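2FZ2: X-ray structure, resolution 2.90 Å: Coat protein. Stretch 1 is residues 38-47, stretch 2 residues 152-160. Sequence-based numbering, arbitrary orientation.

Stretch 1, residues 38-47: EVLFAGTKDA
Stretch 2 (152-160) KLLISITAQ

The two stretches, at least 108 residues apart in sequence wherever they touch, are joined by a single antiparallel bridge at the very end of stretch 1, while the strand at its start, residues 38-42, meets stretch 2 through side chains alone. In the bridge A47 and I157 form a hydrogen-bonded pair with CA atoms 5.2 Å apart. I157 N donates to A47 O at 2.8 Å (N-H...O angle 146°), and A47 N donates to I157 O at a longer 3.3 Å (145°). The CB atoms of both residues lie on the same face of the sheet.

One step back along stretch 1, D46 lies opposite T158, their CA atoms 4.5 Å apart. Its CA sits 3.2 Å from I157 O, a CA-H...O contact with an angle of 126° at the hydrogen, so this carbonyl receives both A47 N and the D46 CA-H. The D46 side chain (chi1 -48°, m; chi2 49°) leaves sideways and brings OD2 to 3.6 Å from CG2 of T158, whose own CA-to-CB bond points away with chi1 -38°.

Stretch 2 is extended from K152 to T158, with phi between -110° and -132° and psi from 104° to 136°. Stretch 1 is less regular: V39 has phi/psi -111/-42, L40 returns to -174/139, and the chain turns after A42 (-98/177) through G43 at 114/-21. At these angles a CB on G43 would be jammed against the carbonyl O of A42. T44 (-81/-33) continues the turn, before K45 (-151/158), D46 (-67/142) and A47 (-163/168) extend the chain into the bridge.

I157, with chi1 -57° and chi2 -52° (both m), has the largest area covered by the opposing stretch and packs inside this bend. Its CG1 meets A42 CB at 3.5 Å in an apolar contact, while CG2 lies 4.0 Å from G43 N and 3.9 Å from K45 O. A159 (-88/166) fills the neighbouring space: its CB points toward stretch 1, 3.3 Å from G43 O and 3.7 Å from K45 C. This small methyl therefore packs against the backbone of the turn, while the CA-to-CB bonds of T44 and K45 point away.

A second apolar contact links the strands farther from the bridge. V39 (chi1 t) and L153 (chi1 173°, t; chi2 89°) point toward the opposing stretches, and V39 CG1 approaches L153 CD2 to 4.3 Å.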

# COMPACT_ATOMS: atom_id res chain seq x y z
N GLU D 38 38.81 -5.00 125.79
CA GLU D 38 39.32 -6.08 126.61
C GLU D 38 38.10 -6.69 127.26
O GLU D 38 37.23 -5.96 127.77
CB GLU D 38 40.26 -5.53 127.67
CG GLU D 38 41.71 -5.56 127.23
CD GLU D 38 42.60 -4.70 128.09
OE1 GLU D 38 43.65 -4.23 127.59
OE2 GLU D 38 42.25 -4.48 129.28
N VAL D 39 38.01 -8.01 127.21
CA VAL D 39 36.88 -8.72 127.79
C VAL D 39 37.27 -9.51 129.02
O VAL D 39 36.55 -9.52 130.01
CB VAL D 39 36.27 -9.72 126.81
CG1 VAL D 39 35.08 -10.38 127.45
CG2 VAL D 39 35.88 -9.03 125.51
N LEU D 40 38.42 -10.17 128.96
CA LEU D 40 38.86 -10.96 130.10
C LEU D 40 40.26 -11.57 130.00
O LEU D 40 40.66 -12.07 128.95
CB LEU D 40 37.85 -12.07 130.32
CG LEU D 40 38.11 -12.93 131.53
CD1 LEU D 40 38.56 -12.07 132.73
CD2 LEU D 40 36.85 -13.70 131.82
N PHE D 41 40.99 -11.52 131.12
CA PHE D 41 42.33 -12.09 131.20
C PHE D 41 42.19 -13.38 131.98
O PHE D 41 42.36 -13.41 133.21
CB PHE D 41 43.24 -11.13 131.94
CG PHE D 41 43.65 -9.94 131.14
CD1 PHE D 41 42.74 -8.94 130.84
CD2 PHE D 41 44.96 -9.80 130.69
CE1 PHE D 41 43.12 -7.82 130.10
CE2 PHE D 41 45.35 -8.69 129.95
CZ PHE D 41 44.43 -7.70 129.66
N ALA D 42 41.90 -14.45 131.26
CA ALA D 42 41.63 -15.72 131.90
C ALA D 42 42.73 -16.73 132.00
O ALA D 42 43.84 -16.54 131.51
CB ALA D 42 40.43 -16.37 131.24
N GLY D 43 42.37 -17.83 132.66
CA GLY D 43 43.26 -18.96 132.81
C GLY D 43 43.73 -19.26 134.21
O GLY D 43 44.15 -20.38 134.50
N THR D 44 43.64 -18.27 135.08
CA THR D 44 44.10 -18.40 136.44
C THR D 44 43.14 -19.09 137.39
O THR D 44 43.56 -19.78 138.32
CB THR D 44 44.45 -17.04 136.99
OG1 THR D 44 44.13 -16.04 136.00
CG2 THR D 44 45.93 -16.98 137.30
N LYS D 45 41.85 -18.90 137.15
CA LYS D 45 40.81 -19.51 137.98
C LYS D 45 39.60 -19.69 137.09
O LYS D 45 39.50 -19.03 136.05
CB LYS D 45 40.45 -18.59 139.16
CG LYS D 45 39.93 -17.18 138.78
CD LYS D 45 40.40 -16.08 139.76
CE LYS D 45 41.20 -14.95 139.06
NZ LYS D 45 42.59 -14.76 139.61
N ASP D 46 38.71 -20.60 137.45
CA ASP D 46 37.52 -20.76 136.63
C ASP D 46 36.81 -19.44 136.84
O ASP D 46 36.82 -18.88 137.95
CB ASP D 46 36.61 -21.90 137.11
CG ASP D 46 37.35 -23.17 137.39
OD1 ASP D 46 38.37 -23.12 138.11
OD2 ASP D 46 36.90 -24.24 136.91
N ALA D 47 36.21 -18.93 135.79
CA ALA D 47 35.48 -17.69 135.89
C ALA D 47 34.61 -17.65 134.67
O ALA D 47 34.78 -18.46 133.76
CB ALA D 47 36.42 -16.53 135.90
N LYS D 152 25.05 -10.14 122.88
CA LYS D 152 25.47 -10.45 124.25
C LYS D 152 26.51 -11.55 124.10
O LYS D 152 26.31 -12.50 123.35
CB LYS D 152 24.28 -10.97 125.06
CG LYS D 152 24.51 -11.25 126.55
CD LYS D 152 23.35 -12.11 127.12
CE LYS D 152 22.90 -11.68 128.53
NZ LYS D 152 22.26 -12.80 129.32
N LEU D 153 27.63 -11.44 124.80
CA LEU D 153 28.63 -12.48 124.67
C LEU D 153 28.80 -13.29 125.94
O LEU D 153 28.93 -12.74 127.04
CB LEU D 153 29.97 -11.88 124.27
CG LEU D 153 31.12 -12.87 124.26
CD1 LEU D 153 31.21 -13.53 122.90
CD2 LEU D 153 32.39 -12.16 124.59
N LEU D 154 28.81 -14.61 125.78
CA LEU D 154 28.95 -15.50 126.91
C LEU D 154 30.29 -16.19 126.88
O LEU D 154 30.65 -16.79 125.87
CB LEU D 154 27.85 -16.56 126.86
CG LEU D 154 26.46 -15.97 127.06
CD1 LEU D 154 25.41 -17.06 127.02
CD2 LEU D 154 26.42 -15.26 128.39
N ILE D 155 31.02 -16.10 127.99
CA ILE D 155 32.33 -16.76 128.07
C ILE D 155 32.46 -17.61 129.32
O ILE D 155 32.11 -17.18 130.42
CB ILE D 155 33.49 -15.76 128.12
CG1 ILE D 155 33.46 -14.84 126.91
CG2 ILE D 155 34.78 -16.51 128.19
CD1 ILE D 155 33.61 -15.56 125.63
N SER D 156 33.01 -18.81 129.16
CA SER D 156 33.18 -19.69 130.30
C SER D 156 34.63 -20.16 130.37
O SER D 156 35.20 -20.61 129.37
CB SER D 156 32.23 -20.90 130.17
OG SER D 156 32.92 -22.10 129.84
N ILE D 157 35.23 -20.05 131.55
CA ILE D 157 36.61 -20.48 131.71
C ILE D 157 36.70 -21.59 132.73
O ILE D 157 36.11 -21.51 133.81
CB ILE D 157 37.52 -19.33 132.19
CG1 ILE D 157 37.44 -18.16 131.22
CG2 ILE D 157 38.95 -19.81 132.27
CD1 ILE D 157 37.69 -18.55 129.81
N THR D 158 37.45 -22.63 132.39
CA THR D 158 37.65 -23.76 133.28
C THR D 158 39.16 -23.91 133.34
O THR D 158 39.77 -24.40 132.39
CB THR D 158 36.98 -25.03 132.72
OG1 THR D 158 35.73 -24.69 132.09
CG2 THR D 158 36.71 -26.02 133.84
N ALA D 159 39.77 -23.46 134.44
CA ALA D 159 41.23 -23.49 134.59
C ALA D 159 41.82 -24.76 135.16
O ALA D 159 41.10 -25.60 135.72
CB ALA D 159 41.68 -22.31 135.42
N GLN D 160 43.14 -24.90 135.03
CA GLN D 160 43.83 -26.07 135.56
C GLN D 160 43.70 -26.14 137.07
O GLN D 160 43.72 -25.12 137.76
CB GLN D 160 45.31 -26.03 135.19
CG GLN D 160 45.88 -27.39 134.86
CD GLN D 160 45.52 -27.81 133.46
OE1 GLN D 160 45.03 -28.91 133.23
NE2 GLN D 160 45.73 -26.91 132.51